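Local coordinates for protein MgGH51 (Meripilus giganteus, PDB 6ZPV) that probably hydrolyses terminal alpha-L-arabinofuranosyl residues from arabinose-containing polysaccharides, as a fungal alpha-L-arabinofuranosidase of glycoside hydrolase family 51, at residues A[269-274]-A[317-322]; A[307-312]-A[368-373]; A[378-383]-A[424-429]. One frame throughout, in Å; residues are numbered along the deposited sequence. Where two conformers were deposited one is given.

Contact 1: residues A[269-274]-A[317-322]; sequences LGLLEY and NFVIGD
F318 reaches across to L271 and L272 with one run of ring carbons, CD2, CE2 and CZ. Its CB already points toward 269-274, and with CG anti to the backbone N (chi1 -178°) the ring continues that way. CD2 comes first, lying 3.6 Å from L271 CD2 and 3.9 Å from L271 CG, as the two side chains slide past each other in opposite directions. Next along, CE2 is shared: L271 CG is on one hand and L272 CD1, at 4.1 Å from F318 CE2, on the other. CZ, the tip, meets the base of L272, 4.2 Å from its CB, where the leucine crosses the phenylalanine at about a right angle. The contact is wholly apolar and joins two successive helices around a (beta/alpha)8 barrel, the first turn of 271-281 against the last turn of 306-320. L271 and V319 both also touch M287 on the barrel strand 284-289, and L271 CD2 stands 4.3 Å from V319 CG2. Further packing on F318 comes from W244, P328 and L331. At the start of the first helix, the N-cap residue G270 gives its N-H to E273 OE1 (2.8 Å), while E273 OE2 forms a salt bridge with R254.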
loop_
_atom_site.group_PDB
_atom_site.type_symbol
_atom_site.label_atom_id
_atom_site.label_comp_id
_atom_site.label_asym_id
_atom_site.label_seq_id
_atom_site.Cartn_x
_atom_site.Cartn_y
_atom_site.Cartn_z
ATOM N N LEU A 269 0.618 -10.830 -3.694
ATOM C CA LEU A 269 -0.213 -9.976 -2.851
ATOM C C LEU A 269 -1.580 -9.943 -3.531
ATOM O O LEU A 269 -1.797 -9.128 -4.442
ATOM C CB LEU A 269 0.381 -8.597 -2.706
ATOM C CG LEU A 269 -0.445 -7.600 -1.890
ATOM C CD1 LEU A 269 -0.697 -8.101 -0.509
ATOM C CD2 LEU A 269 0.252 -6.242 -1.874
ATOM N N GLY A 270 -2.437 -10.879 -3.167
ATOM C CA GLY A 270 -3.722 -11.057 -3.810
ATOM C C GLY A 270 -4.895 -10.816 -2.889
ATOM O O GLY A 270 -4.737 -10.386 -1.732
ATOM N N LEU A 271 -6.107 -11.026 -3.411
ATOM C CA LEU A 271 -7.308 -10.576 -2.686
ATOM C C LEU A 271 -7.348 -11.160 -1.274
ATOM O O LEU A 271 -7.728 -10.417 -0.341
ATOM C CB LEU A 271 -8.551 -10.892 -3.516
ATOM C CG LEU A 271 -9.888 -10.424 -2.947
ATOM C CD1 LEU A 271 -9.885 -8.942 -2.560
ATOM C CD2 LEU A 271 -11.004 -10.661 -3.935
ATOM N N LEU A 272 -7.065 -12.463 -1.077
ATOM C CA LEU A 272 -7.187 -12.991 0.286
ATOM C C LEU A 272 -6.105 -12.410 1.190
ATOM O O LEU A 272 -6.369 -12.241 2.403
ATOM C CB LEU A 272 -7.170 -14.510 0.298
ATOM C CG LEU A 272 -7.560 -15.168 1.597
ATOM C CD1 LEU A 272 -8.969 -14.797 2.061
ATOM C CD2 LEU A 272 -7.465 -16.678 1.477
ATOM N N GLU A 273 -4.899 -12.173 0.701
ATOM C CA GLU A 273 -3.845 -11.573 1.540
ATOM C C GLU A 273 -4.243 -10.166 1.977
ATOM O O GLU A 273 -4.040 -9.781 3.144
ATOM C CB GLU A 273 -2.505 -11.591 0.842
ATOM C CG GLU A 273 -1.921 -12.991 0.583
ATOM C CD GLU A 273 -2.489 -13.772 -0.575
ATOM O OE1 GLU A 273 -3.041 -13.096 -1.488
ATOM O OE2 GLU A 273 -2.352 -14.999 -0.611
ATOM N N TYR A 274 -4.832 -9.387 1.065
ATOM C CA TYR A 274 -5.367 -8.063 1.442
ATOM C C TYR A 274 -6.402 -8.214 2.569
ATOM O O TYR A 274 -6.311 -7.526 3.588
ATOM C CB TYR A 274 -5.978 -7.362 0.205
ATOM C CG TYR A 274 -5.048 -6.764 -0.800
ATOM C CD1 TYR A 274 -4.299 -5.641 -0.476
ATOM C CD2 TYR A 274 -4.971 -7.226 -2.111
ATOM C CE1 TYR A 274 -3.518 -4.973 -1.417
ATOM C CE2 TYR A 274 -4.172 -6.596 -3.047
ATOM C CZ TYR A 274 -3.440 -5.471 -2.703
ATOM O OH TYR A 274 -2.691 -4.759 -3.617
ATOM N N ASN A 317 -18.499 -11.446 -4.225
ATOM C CA ASN A 317 -18.915 -12.701 -3.567
ATOM C C ASN A 317 -17.742 -13.389 -2.890
ATOM O O ASN A 317 -17.915 -13.999 -1.836
ATOM C CB ASN A 317 -19.606 -13.643 -4.567
ATOM C CG ASN A 317 -21.075 -13.309 -4.773
ATOM O OD1 ASN A 317 -21.675 -12.732 -3.859
ATOM N ND2 ASN A 317 -21.587 -13.708 -5.947
ATOM N N PHE A 318 -16.544 -13.338 -3.448
ATOM C CA PHE A 318 -15.378 -13.900 -2.774
ATOM C C PHE A 318 -15.265 -13.261 -1.380
ATOM O O PHE A 318 -14.917 -13.959 -0.401
ATOM C CB PHE A 318 -14.093 -13.691 -3.577
ATOM C CG PHE A 318 -12.894 -14.316 -2.907
ATOM C CD1 PHE A 318 -12.637 -15.663 -3.042
ATOM C CD2 PHE A 318 -12.044 -13.568 -2.084
ATOM C CE1 PHE A 318 -11.555 -16.267 -2.451
ATOM C CE2 PHE A 318 -10.933 -14.172 -1.493
ATOM C CZ PHE A 318 -10.702 -15.521 -1.676
ATOM N N VAL A 319 -15.444 -11.957 -1.270
ATOM C CA VAL A 319 -15.270 -11.202 -0.012
ATOM C C VAL A 319 -16.365 -11.557 0.982
ATOM O O VAL A 319 -16.065 -11.818 2.172
ATOM C CB VAL A 319 -15.184 -9.693 -0.277
ATOM C CG1 VAL A 319 -14.901 -8.984 1.030
ATOM C CG2 VAL A 319 -14.138 -9.339 -1.321
ATOM N N ILE A 320 -17.648 -11.500 0.548
ATOM C CA ILE A 320 -18.801 -11.470 1.489
ATOM C C ILE A 320 -19.828 -12.576 1.284
ATOM O O ILE A 320 -20.739 -12.686 2.112
ATOM C CB ILE A 320 -19.526 -10.121 1.461
ATOM C CG1 ILE A 320 -20.283 -9.869 0.145
ATOM C CG2 ILE A 320 -18.597 -8.996 1.810
ATOM C CD1 ILE A 320 -21.109 -8.623 0.191
ATOM N N GLY A 321 -19.760 -13.317 0.187
ATOM C CA GLY A 321 -20.916 -14.188 -0.118
ATOM C C GLY A 321 -21.004 -15.369 0.817
ATOM O O GLY A 321 -20.004 -15.813 1.379
ATOM N N ASP A 322 -22.194 -15.921 0.910
ATOM C CA ASP A 322 -22.434 -17.210 1.596
ATOM C C ASP A 322 -21.770 -18.298 0.778
ATOM O O ASP A 322 -22.102 -18.450 -0.400
ATOM C CB ASP A 322 -23.931 -17.386 1.670
ATOM C CG ASP A 322 -24.416 -18.675 2.311
ATOM O OD1 ASP A 322 -23.624 -19.606 2.487
ATOM O OD2 ASP A 322 -25.614 -18.725 2.634
#

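Contact 2: residues A[307-312]-A[368-373]; sequences PYIQQA and TALQAQ. With NAG (2-acetamido-2-deoxy-beta-D-glucopyranose), chain D; NAG (2-acetamido-2-deoxy-beta-D-glucopyranose), chain B.
I309 presents its CG2 methyl to segment 368-373 of helix 359-373, where it meets A369 CB at 3.5 Å and L370 CD1, on the next residue, at 3.7 Å from that same CG2. The methyl owes this position to chi1 (-67°): CG2 lies anti to the backbone N, while the longer CG1 branch lies beside the backbone N, anti to the carbonyl carbon. The isoleucine and leucine side chains run obliquely to one another, and the small A369 lets I309 come close to helix 359-373. One turn on, A312 CB faces L370 CD2 at 4.0 Å. L370 was modelled in two conformations, and its distances hold for one of them. The segment axes are 10.0 Å apart and cross at -32°, running in broadly the same direction.

Y308 and Q311 take the first helix to a glycan instead. The C8 methyl of the outer N-acetylglucosamine (chain B) sits over one face of the Y308 ring, 3.7 Å above its plane and displaced toward the rim. The extended Q311 side chain lies alongside the inner sugar (chain D), with its CD 3.3 Å from that sugar's O6; its amide is fixed by hydrogen bonds to R241, Q243 and N245. Such parallel packing of neighbouring outer helices is characteristic of the (beta/alpha)8 barrel, and here one helix also packs against an N-acetylglucosamine pair, probably the core of an N-linked glycan.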
loop_
_atom_site.group_PDB
_atom_site.type_symbol
_atom_site.label_atom_id
_atom_site.label_comp_id
_atom_site.label_asym_id
_atom_site.label_seq_id
_atom_site.Cartn_x
_atom_site.Cartn_y
_atom_site.Cartn_z
ATOM N N PRO A 307 -19.868 -9.675 -19.200
ATOM C CA PRO A 307 -18.944 -10.599 -18.522
ATOM C C PRO A 307 -18.080 -9.928 -17.449
ATOM O O PRO A 307 -17.668 -10.580 -16.488
ATOM C CB PRO A 307 -18.084 -11.168 -19.669
ATOM C CG PRO A 307 -18.819 -10.859 -20.950
ATOM C CD PRO A 307 -19.652 -9.630 -20.662
ATOM N N TYR A 308 -17.771 -8.654 -17.651
ATOM C CA TYR A 308 -16.947 -7.882 -16.714
ATOM C C TYR A 308 -17.760 -7.468 -15.499
ATOM O O TYR A 308 -17.224 -7.411 -14.383
ATOM C CB TYR A 308 -16.330 -6.696 -17.468
ATOM C CG TYR A 308 -15.551 -7.095 -18.693
ATOM C CD1 TYR A 308 -14.207 -7.460 -18.611
ATOM C CD2 TYR A 308 -16.176 -7.163 -19.929
ATOM C CE1 TYR A 308 -13.535 -7.874 -19.735
ATOM C CE2 TYR A 308 -15.469 -7.590 -21.046
ATOM C CZ TYR A 308 -14.154 -7.947 -20.952
ATOM O OH TYR A 308 -13.521 -8.372 -22.077
ATOM N N ILE A 309 -19.048 -7.206 -15.702
ATOM C CA ILE A 309 -19.962 -6.960 -14.585
ATOM C C ILE A 309 -20.049 -8.252 -13.734
ATOM O O ILE A 309 -19.954 -8.208 -12.500
ATOM C CB ILE A 309 -21.339 -6.504 -15.105
ATOM C CG1 ILE A 309 -21.211 -5.142 -15.739
ATOM C CG2 ILE A 309 -22.388 -6.544 -13.973
ATOM C CD1 ILE A 309 -22.436 -4.643 -16.476
ATOM N N GLN A 310 -20.195 -9.416 -14.408
ATOM C CA GLN A 310 -20.232 -10.663 -13.629
ATOM C C GLN A 310 -18.912 -10.882 -12.886
ATOM O O GLN A 310 -18.935 -11.365 -11.744
ATOM C CB GLN A 310 -20.534 -11.845 -14.561
ATOM C CG GLN A 310 -20.650 -13.157 -13.771
ATOM C CD GLN A 310 -21.770 -13.154 -12.750
ATOM O OE1 GLN A 310 -21.552 -13.462 -11.516
ATOM N NE2 GLN A 310 -22.947 -12.836 -13.192
ATOM N N GLN A 311 -17.770 -10.535 -13.490
ATOM C CA GLN A 311 -16.469 -10.731 -12.798
ATOM C C GLN A 311 -16.429 -9.867 -11.542
ATOM O O GLN A 311 -15.886 -10.327 -10.520
ATOM C CB GLN A 311 -15.337 -10.428 -13.758
ATOM C CG GLN A 311 -13.960 -10.677 -13.136
ATOM C CD GLN A 311 -12.860 -10.708 -14.138
ATOM O OE1 GLN A 311 -12.942 -9.975 -15.166
ATOM N NE2 GLN A 311 -11.797 -11.476 -13.922
ATOM N N ALA A 312 -16.994 -8.651 -11.594
ATOM C CA ALA A 312 -17.039 -7.810 -10.396
ATOM C C ALA A 312 -17.977 -8.380 -9.334
ATOM O O ALA A 312 -17.668 -8.304 -8.143
ATOM C CB ALA A 312 -17.468 -6.400 -10.765
ATOM N N THR A 368 -26.224 -0.719 -11.464
ATOM C CA THR A 368 -27.570 -1.318 -11.451
ATOM C C THR A 368 -27.440 -2.817 -11.073
ATOM O O THR A 368 -28.182 -3.341 -10.226
ATOM C CB THR A 368 -28.293 -1.114 -12.788
ATOM O OG1 THR A 368 -28.457 0.290 -13.013
ATOM C CG2 THR A 368 -29.652 -1.766 -12.809
ATOM N N ALA A 369 -26.510 -3.512 -11.751
ATOM C CA ALA A 369 -26.312 -4.955 -11.488
ATOM C C ALA A 369 -25.772 -5.213 -10.081
ATOM O O ALA A 369 -26.265 -6.111 -9.366
ATOM C CB ALA A 369 -25.429 -5.555 -12.533
ATOM N N LEU A 370 -24.695 -4.500 -9.718
ATOM C CA LEU A 370 -24.036 -4.785 -8.449
ATOM C C LEU A 370 -24.900 -4.366 -7.252
ATOM O O LEU A 370 -24.931 -5.084 -6.239
ATOM C CB LEU A 370 -22.654 -4.122 -8.425
ATOM C CG LEU A 370 -21.504 -4.912 -9.041
ATOM C CD1 LEU A 370 -21.714 -5.326 -10.498
ATOM C CD2 LEU A 370 -20.218 -4.161 -8.907
ATOM N N GLN A 371 -25.594 -3.226 -7.355
ATOM C CA GLN A 371 -26.458 -2.831 -6.226
ATOM C C GLN A 371 -27.613 -3.836 -6.066
ATOM O O GLN A 371 -28.019 -4.090 -4.936
ATOM C CB GLN A 371 -27.006 -1.421 -6.445
ATOM C CG GLN A 371 -27.700 -0.848 -5.200
ATOM C CD GLN A 371 -26.727 -0.216 -4.240
ATOM O OE1 GLN A 371 -26.392 0.972 -4.420
ATOM N NE2 GLN A 371 -26.202 -1.011 -3.298
ATOM N N ALA A 372 -28.133 -4.379 -7.157
ATOM C CA ALA A 372 -29.233 -5.362 -7.015
ATOM C C ALA A 372 -28.706 -6.628 -6.342
ATOM O O ALA A 372 -29.433 -7.236 -5.530
ATOM C CB ALA A 372 -29.821 -5.711 -8.381
ATOM N N GLN A 373 -27.479 -7.038 -6.616
ATOM C CA GLN A 373 -26.899 -8.208 -5.929
ATOM C C GLN A 373 -26.550 -7.874 -4.492
ATOM O O GLN A 373 -26.697 -8.772 -3.606
ATOM C CB GLN A 373 -25.607 -8.627 -6.642
ATOM C CG GLN A 373 -25.798 -9.232 -7.987
ATOM C CD GLN A 373 -26.496 -10.561 -7.983
ATOM O OE1 GLN A 373 -26.335 -11.381 -7.067
ATOM N NE2 GLN A 373 -27.506 -10.584 -8.818
HETATM C C1 NAG D . -10.365 -14.911 -14.253
HETATM C C2 NAG D . -9.613 -15.797 -15.229
HETATM C C3 NAG D . -9.947 -15.356 -16.660
HETATM C C4 NAG D . -11.462 -15.348 -16.885
HETATM C C5 NAG D . -12.125 -14.458 -15.814
HETATM C C6 NAG D . -13.681 -14.476 -15.916
HETATM C C7 NAG D . -7.510 -16.890 -14.648
HETATM C C8 NAG D . -6.039 -16.753 -14.470
HETATM N N2 NAG D . -8.172 -15.786 -15.021
HETATM O O3 NAG D . -9.313 -16.243 -17.629
HETATM O O4 NAG D . -11.704 -14.761 -18.175
HETATM O O5 NAG D . -11.799 -14.998 -14.543
HETATM O O6 NAG D . -14.303 -13.571 -14.947
HETATM O O7 NAG D . -8.047 -17.938 -14.550
HETATM C C1 NAG B . -12.622 -15.516 -18.998
HETATM C C2 NAG B . -13.090 -14.619 -20.117
HETATM C C3 NAG B . -13.991 -15.464 -21.077
HETATM C C4 NAG B . -13.324 -16.774 -21.422
HETATM C C5 NAG B . -12.750 -17.539 -20.261
HETATM C C6 NAG B . -11.921 -18.795 -20.622
HETATM C C7 NAG B . -13.450 -12.321 -19.247
HETATM C C8 NAG B . -14.381 -11.366 -18.605
HETATM N N2 NAG B . -13.900 -13.550 -19.567
HETATM O O3 NAG B . -14.343 -14.676 -22.165
HETATM O O4 NAG B . -14.307 -17.635 -22.074
HETATM O O5 NAG B . -11.917 -16.626 -19.521
HETATM O O6 NAG B . -10.741 -18.258 -21.360
HETATM O O7 NAG B . -12.285 -11.944 -19.319
#

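Contact 3: residues A[378-383]-A[424-429]; sequences RFIATT and TYFEGE
I380 and F426 meet in the buried part of this contact, while R378 and T424 face each other at its partly exposed end. In the buried part the touch between the segments is light, I380 CD1 standing 4.3 Å from F426 CD2 and obliquely to the ring. The ring is packed instead by its own strand and by others: G428 CA lies 3.4 Å above one face, offset toward the rim, and E347 and D398 also touch the phenylalanine. All four contact residues point toward one another across strand 396-403, which separates 378-381 from 424-428 in the parallel sheet of the (beta/alpha)8 barrel, so that I380 and F426 meet within the barrel.

At the strand starts the approach is closer and polar, though partly exposed. The R378 chain is extended from CG to NE, carrying the guanidinium to T424, whose OG1 lies 3.3 Å from R378 NH2 and 3.4 Å from R378 NE. Neither approach is angled for a hydrogen bond. S396 of the intervening strand mediates instead, its OG bonding both R378 NE and T424 OG1, while R378 NH2 also bonds the carbonyl oxygen of Q395. A leucine in place of R378 would probably leave the Q395 carbonyl without this donor and S396 with one partner fewer.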
loop_
_atom_site.group_PDB
_atom_site.type_symbol
_atom_site.label_atom_id
_atom_site.label_comp_id
_atom_site.label_asym_id
_atom_site.label_seq_id
_atom_site.Cartn_x
_atom_site.Cartn_y
_atom_site.Cartn_z
ATOM N N ARG A 378 -22.314 0.493 -0.408
ATOM C CA ARG A 378 -22.328 1.851 -0.935
ATOM C C ARG A 378 -21.318 1.964 -2.075
ATOM O O ARG A 378 -20.126 1.715 -1.889
ATOM C CB ARG A 378 -22.020 2.874 0.162
ATOM C CG ARG A 378 -22.326 4.313 -0.195
ATOM C CD ARG A 378 -21.902 5.304 0.884
ATOM N NE ARG A 378 -22.491 6.628 0.714
ATOM C CZ ARG A 378 -23.458 7.149 1.444
ATOM N NH1 ARG A 378 -24.099 6.430 2.364
ATOM N NH2 ARG A 378 -23.860 8.413 1.167
ATOM N N PHE A 379 -21.784 2.333 -3.256
ATOM C CA PHE A 379 -20.954 2.421 -4.458
ATOM C C PHE A 379 -20.452 3.833 -4.674
ATOM O O PHE A 379 -21.224 4.811 -4.643
ATOM C CB PHE A 379 -21.695 1.878 -5.688
ATOM C CG PHE A 379 -21.908 0.376 -5.589
ATOM C CD1 PHE A 379 -20.883 -0.490 -5.967
ATOM C CD2 PHE A 379 -23.044 -0.160 -5.026
ATOM C CE1 PHE A 379 -21.008 -1.864 -5.808
ATOM C CE2 PHE A 379 -23.154 -1.528 -4.835
ATOM C CZ PHE A 379 -22.144 -2.377 -5.212
ATOM N N ILE A 380 -19.159 3.964 -4.964
ATOM C CA ILE A 380 -18.477 5.276 -5.084
ATOM C C ILE A 380 -18.134 5.533 -6.552
ATOM O O ILE A 380 -17.448 4.706 -7.192
ATOM C CB ILE A 380 -17.206 5.286 -4.220
ATOM C CG1 ILE A 380 -17.449 4.897 -2.770
ATOM C CG2 ILE A 380 -16.533 6.611 -4.346
ATOM C CD1 ILE A 380 -16.242 4.500 -2.006
ATOM N N ALA A 381 -18.563 6.689 -7.065
ATOM C CA ALA A 381 -18.296 7.138 -8.428
ATOM C C ALA A 381 -16.935 7.856 -8.493
ATOM O O ALA A 381 -16.525 8.516 -7.518
ATOM C CB ALA A 381 -19.423 8.018 -8.893
ATOM N N THR A 382 -16.323 7.811 -9.686
ATOM C CA THR A 382 -14.971 8.320 -9.829
ATOM C C THR A 382 -14.832 9.447 -10.840
ATOM O O THR A 382 -13.726 9.994 -11.011
ATOM C CB THR A 382 -14.028 7.176 -10.251
ATOM O OG1 THR A 382 -14.358 6.881 -11.604
ATOM C CG2 THR A 382 -14.104 5.979 -9.340
ATOM N N THR A 383 -15.905 9.808 -11.554
ATOM C CA THR A 383 -15.904 11.006 -12.358
ATOM C C THR A 383 -15.869 12.256 -11.433
ATOM O O THR A 383 -16.096 12.143 -10.220
ATOM C CB THR A 383 -17.124 11.022 -13.289
ATOM O OG1 THR A 383 -18.261 10.445 -12.623
ATOM C CG2 THR A 383 -16.835 10.275 -14.575
ATOM N N THR A 424 -21.966 11.773 0.148
ATOM C CA THR A 424 -20.741 11.823 0.916
ATOM C C THR A 424 -19.538 11.760 -0.030
ATOM O O THR A 424 -19.620 11.267 -1.146
ATOM C CB THR A 424 -20.715 10.733 1.987
ATOM O OG1 THR A 424 -20.767 9.456 1.366
ATOM C CG2 THR A 424 -21.788 10.873 3.015
ATOM N N TYR A 425 -18.411 12.236 0.472
ATOM C CA TYR A 425 -17.200 12.460 -0.318
ATOM C C TYR A 425 -16.023 11.739 0.298
ATOM O O TYR A 425 -15.812 11.813 1.538
ATOM C CB TYR A 425 -16.956 13.951 -0.507
ATOM C CG TYR A 425 -18.056 14.625 -1.291
ATOM C CD1 TYR A 425 -18.052 14.623 -2.676
ATOM C CD2 TYR A 425 -19.197 15.137 -0.691
ATOM C CE1 TYR A 425 -19.092 15.153 -3.413
ATOM C CE2 TYR A 425 -20.275 15.668 -1.408
ATOM C CZ TYR A 425 -20.210 15.674 -2.793
ATOM O OH TYR A 425 -21.212 16.198 -3.558
ATOM N N PHE A 426 -15.274 11.080 -0.545
ATOM C CA PHE A 426 -14.049 10.343 -0.170
ATOM C C PHE A 426 -12.887 11.092 -0.815
ATOM O O PHE A 426 -12.830 11.211 -2.046
ATOM C CB PHE A 426 -14.153 8.954 -0.796
ATOM C CG PHE A 426 -12.960 8.042 -0.693
ATOM C CD1 PHE A 426 -12.064 8.152 0.332
ATOM C CD2 PHE A 426 -12.778 7.016 -1.624
ATOM C CE1 PHE A 426 -11.003 7.261 0.462
ATOM C CE2 PHE A 426 -11.732 6.107 -1.502
ATOM C CZ PHE A 426 -10.857 6.234 -0.434
ATOM N N GLU A 427 -11.959 11.647 -0.019
ATOM C CA GLU A 427 -10.750 12.260 -0.561
ATOM C C GLU A 427 -9.730 11.129 -0.729
ATOM O O GLU A 427 -8.849 10.937 0.137
ATOM C CB GLU A 427 -10.257 13.377 0.348
ATOM C CG GLU A 427 -9.306 14.316 -0.369
ATOM C CD GLU A 427 -9.947 15.429 -1.166
ATOM O OE1 GLU A 427 -11.168 15.613 -1.124
ATOM O OE2 GLU A 427 -9.163 16.179 -1.869
ATOM N N GLY A 428 -9.909 10.329 -1.796
ATOM C CA GLY A 428 -9.210 9.053 -1.886
ATOM C C GLY A 428 -7.756 9.125 -2.238
ATOM O O GLY A 428 -7.027 8.134 -2.082
ATOM N N GLU A 429 -7.310 10.280 -2.775
ATOM C CA GLU A 429 -5.886 10.539 -2.972
ATOM C C GLU A 429 -5.693 12.040 -2.747
ATOM O O GLU A 429 -6.325 12.854 -3.433
ATOM C CB GLU A 429 -5.432 10.238 -4.423
ATOM C CG GLU A 429 -5.611 8.778 -4.825
ATOM C CD GLU A 429 -5.281 8.430 -6.257
ATOM O OE1 GLU A 429 -4.429 9.155 -6.886
ATOM O OE2 GLU A 429 -5.887 7.475 -6.789
#

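In the fold
All three contacts belong to the (beta/alpha)8 barrel, two in its helical layer and one inside its ring of strands. Contacts 1 and 2 share helix 306-320, their centres 16 Å apart and their nearest atoms about 5 Å apart. Contact 2 touches contact 3 directly, because helix 359-373 leads into strand 378-381: L370 CB lies 3.7 Å from F379 CZ. Contacts 1 and 3 remain apart, about 8 Å between nearest atoms. The glycan beside contact 2 comes within about 11 Å of the L271 side chain. In clan GH-A, to which family GH51 belongs, the active site lies at the C-terminal ends of the barrel strands, the end of contact 3 remote from R378 and T424.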